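PDB 1ZB1: vacuolar-sorting protein BRO1 from Saccharomyces cerevisiae, which sorts cargo proteins into the intralumenal vesicles of multivesicular bodies and recruits the deubiquitinase DOA4 to endosomes, here represented by its Bro1 domain. Local coordinates for residues 94-99 against 114-119. Numbering follows the deposited sequence.
Sequences KMDFTW and TQHTLA
Residues 94-99 and 114-119 form the open end of an antiparallel beta hairpin in the largely helical Bro1 domain, where the second strand leads into helix 118-139. Thr98 and Thr114 are a non-hydrogen-bonded pair. Their side chains cross obliquely and the hydroxyl oxygens meet: Thr98 OG1 lies 2.8 Å from Thr114 OG1. Thr98 OG1 donates to Asp96 O. Next to them, Gln115 N donates to Phe97 O in the carbonyl plane. The Phe97 ring has Gln115 O and His116 O at its edge, and Phe97 CE1 touches Leu118 CD2. Trp23 of helix 23-34 packs on Phe97. A water bridges Met95 N and His116 O.

Beyond the strands, the His116 side chain takes over. His116 CB lies 4.1 Å from Met95 O. With chi1 at -59°, CG stands beside the backbone N and lies near Lys94 CA, which sits over the ring centre in a CH-pi contact. His116 ND1 donates to Met95 O at 2.8 Å. Met95 O lies near the imidazole plane, while His116 ND1 stands above the carbonyl plane of Met95. CD2 and NE2 lie against Lys94 CD. At the tip of the imidazole, His116 CE1 meets Asp96 OD1, which lies in the ring plane 3.1 Å away.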
ATOM      1  N   LYS A  94     -23.631  17.808  13.979  1.00 24.63           N
ATOM      2  CA  LYS A  94     -23.968  16.633  14.778  1.00 24.60           C
ATOM      3  C   LYS A  94     -24.336  15.422  13.926  1.00 22.99           C
ATOM      4  O   LYS A  94     -25.273  14.691  14.246  1.00 19.93           O
ATOM      5  CB  LYS A  94     -25.127  16.948  15.731  1.00 28.57           C
ATOM      6  CG  LYS A  94     -24.858  18.096  16.694  1.00 32.53           C
ATOM      7  CD  LYS A  94     -23.687  17.795  17.619  1.00 37.65           C
ATOM      8  CE  LYS A  94     -23.393  18.976  18.537  1.00 36.75           C
ATOM      9  NZ  LYS A  94     -24.572  19.333  19.373  1.00 41.70           N
ATOM     10  N   MET A  95     -23.614  15.220  12.827  1.00 20.89           N
ATOM     11  CA  MET A  95     -23.865  14.068  11.972  1.00 21.27           C
ATOM     12  C   MET A  95     -23.302  12.867  12.721  1.00 21.32           C
ATOM     13  O   MET A  95     -22.183  12.926  13.236  1.00 20.01           O
ATOM     14  CB  MET A  95     -23.146  14.225  10.631  1.00 20.91           C
ATOM     15  CG  MET A  95     -23.598  15.432   9.820  1.00 22.66           C
ATOM     16  SD  MET A  95     -25.368  15.428   9.540  1.00 24.35           S
ATOM     17  CE  MET A  95     -25.568  13.902   8.611  1.00 33.89           C
ATOM     18  N   ASP A  96     -24.066  11.782  12.793  1.00 19.40           N
ATOM     19  CA  ASP A  96     -23.597  10.602  13.504  1.00 19.99           C
ATOM     20  C   ASP A  96     -22.716   9.684  12.653  1.00 19.20           C
ATOM     21  O   ASP A  96     -23.083   8.546  12.383  1.00 18.41           O
ATOM     22  CB  ASP A  96     -24.778   9.797  14.060  1.00 22.68           C
ATOM     23  CG  ASP A  96     -25.488  10.505  15.210  1.00 26.84           C
ATOM     24  OD1 ASP A  96     -24.824  11.227  15.987  1.00 26.08           O
ATOM     25  OD2 ASP A  96     -26.713  10.316  15.343  1.00 27.11           O
ATOM     26  N   PHE A  97     -21.555  10.188  12.248  1.00 16.83           N
ATOM     27  CA  PHE A  97     -20.596   9.419  11.453  1.00 16.59           C
ATOM     28  C   PHE A  97     -20.184   8.193  12.279  1.00 17.03           C
ATOM     29  O   PHE A  97     -19.543   8.327  13.335  1.00 16.98           O
ATOM     30  CB  PHE A  97     -19.366  10.284  11.154  1.00 16.18           C
ATOM     31  CG  PHE A  97     -19.671  11.547  10.375  1.00 16.61           C
ATOM     32  CD1 PHE A  97     -19.187  12.780  10.808  1.00 16.74           C
ATOM     33  CD2 PHE A  97     -20.379  11.492   9.174  1.00 17.97           C
ATOM     34  CE1 PHE A  97     -19.398  13.943  10.056  1.00 18.05           C
ATOM     35  CE2 PHE A  97     -20.596  12.645   8.412  1.00 14.45           C
ATOM     36  CZ  PHE A  97     -20.106  13.870   8.848  1.00 16.09           C
ATOM     37  N   THR A  98     -20.536   7.005  11.794  1.00 16.48           N
ATOM     38  CA  THR A  98     -20.251   5.765  12.513  1.00 15.98           C
ATOM     39  C   THR A  98     -19.433   4.758  11.704  1.00 16.69           C
ATOM     40  O   THR A  98     -19.899   4.236  10.682  1.00 16.50           O
ATOM     41  CB  THR A  98     -21.587   5.114  12.969  1.00 13.58           C
ATOM     42  OG1 THR A  98     -22.318   6.054  13.773  1.00 16.59           O
ATOM     43  CG2 THR A  98     -21.337   3.839  13.775  1.00 14.04           C
ATOM     44  N   TRP A  99     -18.215   4.481  12.170  1.00 15.76           N
ATOM     45  CA  TRP A  99     -17.321   3.541  11.482  1.00 15.35           C
ATOM     46  C   TRP A  99     -16.814   2.373  12.321  1.00 17.34           C
ATOM     47  O   TRP A  99     -16.493   2.529  13.503  1.00 15.15           O
ATOM     48  CB  TRP A  99     -16.103   4.279  10.909  1.00 16.29           C
ATOM     49  CG  TRP A  99     -16.447   5.250   9.819  1.00 17.72           C
ATOM     50  CD1 TRP A  99     -16.917   6.520   9.970  1.00 18.91           C
ATOM     51  CD2 TRP A  99     -16.385   5.008   8.410  1.00 14.61           C
ATOM     52  NE1 TRP A  99     -17.154   7.089   8.736  1.00 19.32           N
ATOM     53  CE2 TRP A  99     -16.836   6.180   7.762  1.00 16.40           C
ATOM     54  CE3 TRP A  99     -15.992   3.911   7.627  1.00 16.54           C
ATOM     55  CZ2 TRP A  99     -16.905   6.290   6.368  1.00 16.13           C
ATOM     56  CZ3 TRP A  99     -16.061   4.023   6.232  1.00 17.72           C
ATOM     57  CH2 TRP A  99     -16.516   5.205   5.623  1.00 12.79           C
ATOM     58  N   THR A 114     -18.584   6.499  16.993  1.00 15.51           N
ATOM     59  CA  THR A 114     -19.404   7.556  16.408  1.00 16.54           C
ATOM     60  C   THR A 114     -18.748   8.859  16.858  1.00 17.92           C
ATOM     61  O   THR A 114     -18.488   9.048  18.050  1.00 15.86           O
ATOM     62  CB  THR A 114     -20.864   7.495  16.920  1.00 16.76           C
ATOM     63  OG1 THR A 114     -21.481   6.280  16.471  1.00 16.44           O
ATOM     64  CG2 THR A 114     -21.664   8.687  16.406  1.00 18.72           C
ATOM     65  N   GLN A 115     -18.446   9.734  15.904  1.00 18.51           N
ATOM     66  CA  GLN A 115     -17.806  11.014  16.204  1.00 18.34           C
ATOM     67  C   GLN A 115     -18.328  12.031  15.186  1.00 20.41           C
ATOM     68  O   GLN A 115     -18.523  11.698  14.008  1.00 19.44           O
ATOM     69  CB  GLN A 115     -16.274  10.859  16.130  1.00 16.77           C
ATOM     70  CG  GLN A 115     -15.476  12.125  16.453  1.00 18.60           C
ATOM     71  CD  GLN A 115     -14.007  11.845  16.778  1.00 19.98           C
ATOM     72  OE1 GLN A 115     -13.103  12.530  16.289  1.00 22.64           O
ATOM     73  NE2 GLN A 115     -13.771  10.851  17.615  1.00 16.60           N
ATOM     74  N   HIS A 116     -18.560  13.261  15.639  1.00 18.51           N
ATOM     75  CA  HIS A 116     -19.110  14.315  14.786  1.00 18.50           C
ATOM     76  C   HIS A 116     -18.126  15.121  13.932  1.00 19.03           C
ATOM     77  O   HIS A 116     -18.542  15.848  13.031  1.00 18.32           O
ATOM     78  CB  HIS A 116     -19.905  15.326  15.625  1.00 19.64           C
ATOM     79  CG  HIS A 116     -21.049  14.737  16.391  1.00 19.58           C
ATOM     80  ND1 HIS A 116     -21.909  13.802  15.857  1.00 21.45           N
ATOM     81  CD2 HIS A 116     -21.525  15.017  17.627  1.00 19.14           C
ATOM     82  CE1 HIS A 116     -22.864  13.533  16.727  1.00 20.32           C
ATOM     83  NE2 HIS A 116     -22.656  14.258  17.810  1.00 19.55           N
ATOM     84  N   THR A 117     -16.835  15.021  14.210  1.00 19.40           N
ATOM     85  CA  THR A 117     -15.866  15.799  13.449  1.00 21.74           C
ATOM     86  C   THR A 117     -15.721  15.345  12.001  1.00 20.94           C
ATOM     87  O   THR A 117     -15.811  14.153  11.693  1.00 18.23           O
ATOM     88  CB  THR A 117     -14.481  15.759  14.110  1.00 25.47           C
ATOM     89  OG1 THR A 117     -13.903  14.463  13.924  1.00 27.71           O
ATOM     90  CG2 THR A 117     -14.601  16.050  15.613  1.00 30.23           C
ATOM     91  N   LEU A 118     -15.496  16.309  11.113  1.00 19.96           N
ATOM     92  CA  LEU A 118     -15.321  16.007   9.701  1.00 20.53           C
ATOM     93  C   LEU A 118     -14.033  15.207   9.506  1.00 20.33           C
ATOM     94  O   LEU A 118     -13.944  14.389   8.593  1.00 20.43           O
ATOM     95  CB  LEU A 118     -15.294  17.303   8.875  1.00 19.07           C
ATOM     96  CG  LEU A 118     -16.609  18.105   8.897  1.00 20.72           C
ATOM     97  CD1 LEU A 118     -16.495  19.356   8.029  1.00 19.79           C
ATOM     98  CD2 LEU A 118     -17.754  17.220   8.392  1.00 19.27           C
ATOM     99  N   ALA A 119     -13.044  15.425  10.376  1.00 19.09           N
ATOM    100  CA  ALA A 119     -11.777  14.694  10.285  1.00 18.85           C
ATOM    101  C   ALA A 119     -11.981  13.181  10.409  1.00 20.50           C
ATOM    102  O   ALA A 119     -11.267  12.398   9.770  1.00 20.71           O
ATOM    103  CB  ALA A 119     -10.803  15.175  11.373  1.00 20.98           C
TER
HETATM  104  O   HOH W   1     -20.976  16.822  12.143  1.00 21.09           O